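Local coordinates for protein aminotransferase (Neisseria meningitidis Z2491, PDB 3JTX) that probably transfers amino groups between amino acids and keto acids as a pyridoxal-phosphate-dependent class I/II aminotransferase, at residues Glu305-Val310 and Leu377-Val381. Numbering follows the deposited sequence.
Sequences EKFERV and LVADV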
loop_
_atom_site.group_PDB
_atom_site.type_symbol
_atom_site.label_atom_id
_atom_site.label_comp_id
_atom_site.label_asym_id
_atom_site.label_seq_id
_atom_site.Cartn_x
_atom_site.Cartn_y
_atom_site.Cartn_z
ATOM N N GLU A 305 -19.031 27.043 -10.561
ATOM C CA GLU A 305 -20.358 27.260 -11.142
ATOM C C GLU A 305 -21.421 26.723 -10.188
ATOM O O GLU A 305 -22.402 27.391 -9.895
ATOM C CB GLU A 305 -20.444 26.565 -12.504
ATOM C CG GLU A 305 -21.768 26.735 -13.223
ATOM C CD GLU A 305 -21.863 25.934 -14.527
ATOM O OE1 GLU A 305 -21.011 25.038 -14.772
ATOM O OE2 GLU A 305 -22.817 26.197 -15.294
ATOM N N LYS A 306 -21.204 25.520 -9.663
ATOM C CA LYS A 306 -22.164 24.932 -8.739
ATOM C C LYS A 306 -22.395 25.816 -7.502
ATOM O O LYS A 306 -23.539 26.087 -7.136
ATOM C CB LYS A 306 -21.701 23.541 -8.281
ATOM C CG LYS A 306 -21.612 22.508 -9.401
ATOM C CD LYS A 306 -21.148 21.159 -8.877
ATOM C CE LYS A 306 -20.329 20.378 -9.901
ATOM N NZ LYS A 306 -19.972 19.028 -9.363
ATOM N N PHE A 307 -21.308 26.239 -6.855
ATOM C CA PHE A 307 -21.398 27.038 -5.629
ATOM C C PHE A 307 -22.011 28.413 -5.898
ATOM O O PHE A 307 -22.796 28.903 -5.093
ATOM C CB PHE A 307 -20.026 27.210 -4.976
ATOM C CG PHE A 307 -19.635 26.073 -4.077
ATOM C CD1 PHE A 307 -19.982 26.083 -2.737
ATOM C CD2 PHE A 307 -18.926 25.002 -4.570
ATOM C CE1 PHE A 307 -19.622 25.043 -1.903
ATOM C CE2 PHE A 307 -18.554 23.955 -3.748
ATOM C CZ PHE A 307 -18.906 23.977 -2.402
ATOM N N GLU A 308 -21.632 29.025 -7.025
ATOM C CA GLU A 308 -22.147 30.320 -7.424
ATOM C C GLU A 308 -23.668 30.344 -7.480
ATOM O O GLU A 308 -24.274 31.352 -7.158
ATOM C CB GLU A 308 -21.613 30.713 -8.804
ATOM C CG GLU A 308 -20.325 31.455 -8.753
ATOM C CD GLU A 308 -19.743 31.724 -10.134
ATOM O OE1 GLU A 308 -20.352 31.304 -11.155
ATOM O OE2 GLU A 308 -18.662 32.350 -10.180
ATOM N N ARG A 309 -24.267 29.229 -7.897
ATOM C CA ARG A 309 -25.713 29.128 -8.041
ATOM C C ARG A 309 -26.395 28.601 -6.776
ATOM O O ARG A 309 -27.463 29.089 -6.399
ATOM C CB ARG A 309 -26.042 28.256 -9.246
ATOM C CG ARG A 309 -25.466 28.829 -10.544
ATOM C CD ARG A 309 -25.839 28.018 -11.774
ATOM N NE ARG A 309 -27.287 27.980 -11.991
ATOM C CZ ARG A 309 -27.917 27.156 -12.834
ATOM N NH1 ARG A 309 -27.236 26.295 -13.590
ATOM N NH2 ARG A 309 -29.242 27.202 -12.923
ATOM N N VAL A 310 -25.766 27.635 -6.105
ATOM C CA VAL A 310 -26.350 26.995 -4.926
ATOM C C VAL A 310 -26.362 27.891 -3.676
ATOM O O VAL A 310 -27.354 27.923 -2.947
ATOM C CB VAL A 310 -25.632 25.644 -4.603
ATOM C CG1 VAL A 310 -26.050 25.113 -3.248
ATOM C CG2 VAL A 310 -25.893 24.621 -5.695
ATOM N N LEU A 377 -21.065 18.929 -3.288
ATOM C CA LEU A 377 -21.514 19.368 -4.608
ATOM C C LEU A 377 -20.706 18.666 -5.710
ATOM O O LEU A 377 -19.970 19.297 -6.480
ATOM C CB LEU A 377 -21.416 20.896 -4.726
ATOM C CG LEU A 377 -22.283 21.719 -3.745
ATOM C CD1 LEU A 377 -22.243 23.208 -4.096
ATOM C CD2 LEU A 377 -23.724 21.232 -3.675
ATOM N N VAL A 378 -20.874 17.352 -5.795
ATOM C CA VAL A 378 -20.135 16.530 -6.762
ATOM C C VAL A 378 -20.967 16.130 -7.986
ATOM O O VAL A 378 -20.413 15.926 -9.064
ATOM C CB VAL A 378 -19.503 15.287 -6.083
ATOM C CG1 VAL A 378 -18.437 15.742 -5.066
ATOM C CG2 VAL A 378 -20.543 14.411 -5.403
ATOM N N ALA A 379 -22.283 16.026 -7.815
ATOM C CA ALA A 379 -23.205 15.823 -8.925
ATOM C C ALA A 379 -23.186 17.046 -9.848
ATOM O O ALA A 379 -22.608 18.085 -9.502
ATOM C CB ALA A 379 -24.599 15.578 -8.391
ATOM N N ASP A 380 -23.822 16.946 -11.012
ATOM C CA ASP A 380 -23.787 18.065 -11.964
ATOM C C ASP A 380 -24.583 19.256 -11.463
ATOM O O ASP A 380 -25.412 19.124 -10.551
ATOM C CB ASP A 380 -24.207 17.668 -13.383
ATOM C CG ASP A 380 -25.646 17.194 -13.491
ATOM O OD1 ASP A 380 -26.569 17.716 -12.820
ATOM O OD2 ASP A 380 -25.841 16.282 -14.301
ATOM N N VAL A 381 -24.293 20.412 -12.052
ATOM C CA VAL A 381 -24.874 21.677 -11.630
ATOM C C VAL A 381 -26.406 21.661 -11.632
ATOM O O VAL A 381 -27.020 22.140 -10.682
ATOM C CB VAL A 381 -24.315 22.881 -12.460
ATOM C CG1 VAL A 381 -24.693 22.770 -13.932
ATOM C CG2 VAL A 381 -24.805 24.200 -11.880
#
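Lys306 reaches out of its helix into the turn of 377-381, and its NZ meets three successive backbone carbonyls there. Two of these hydrogen bonds are short, 2.8 Å from Lys306 NZ to Ala379 O and 2.9 Å from Lys306 NZ to Leu377 O, while the third, to Val378 O, is weak at 3.1 Å. Neither strong bond uses a carbonyl lone pair: the ammonium stands above both peptide planes, 42° out of that of Ala379. The chain is straight through chi2 and bends at chi3 (-148°), and its CD and CE pass close to the same oxygens before NZ arrives. His42 NE2 is a further hydrogen-bond partner of NZ, so the buried ammonium is held by several groups at once. In this class I/II aminotransferase, the turn links strand 372-376 of the three-stranded antiparallel sheet to helix 381-394, for which Asp380 is the N-cap; the lysine thus ties helix 294-314 to that junction. On one flank of the lysine, Leu377 places its CD1 methyl almost exactly over the centre of the Phe307 ring, 3.6 Å from CD1 to the ring centroid and 3° off the normal, a CH-pi contact over one face. The same methyl lies 4.2 Å from Val310 CB, and Ile329 of strand 328-332 packs against Phe307, Val310 and Leu377 alike. Val381 supplies the other flank: its CA sits 4.0 Å from Lys306 CG, and its CG2, anti to the backbone N, is directed at Arg309, with NH1 of that guanidinium 3.6 Å from Val381 CG2 in an oblique approach.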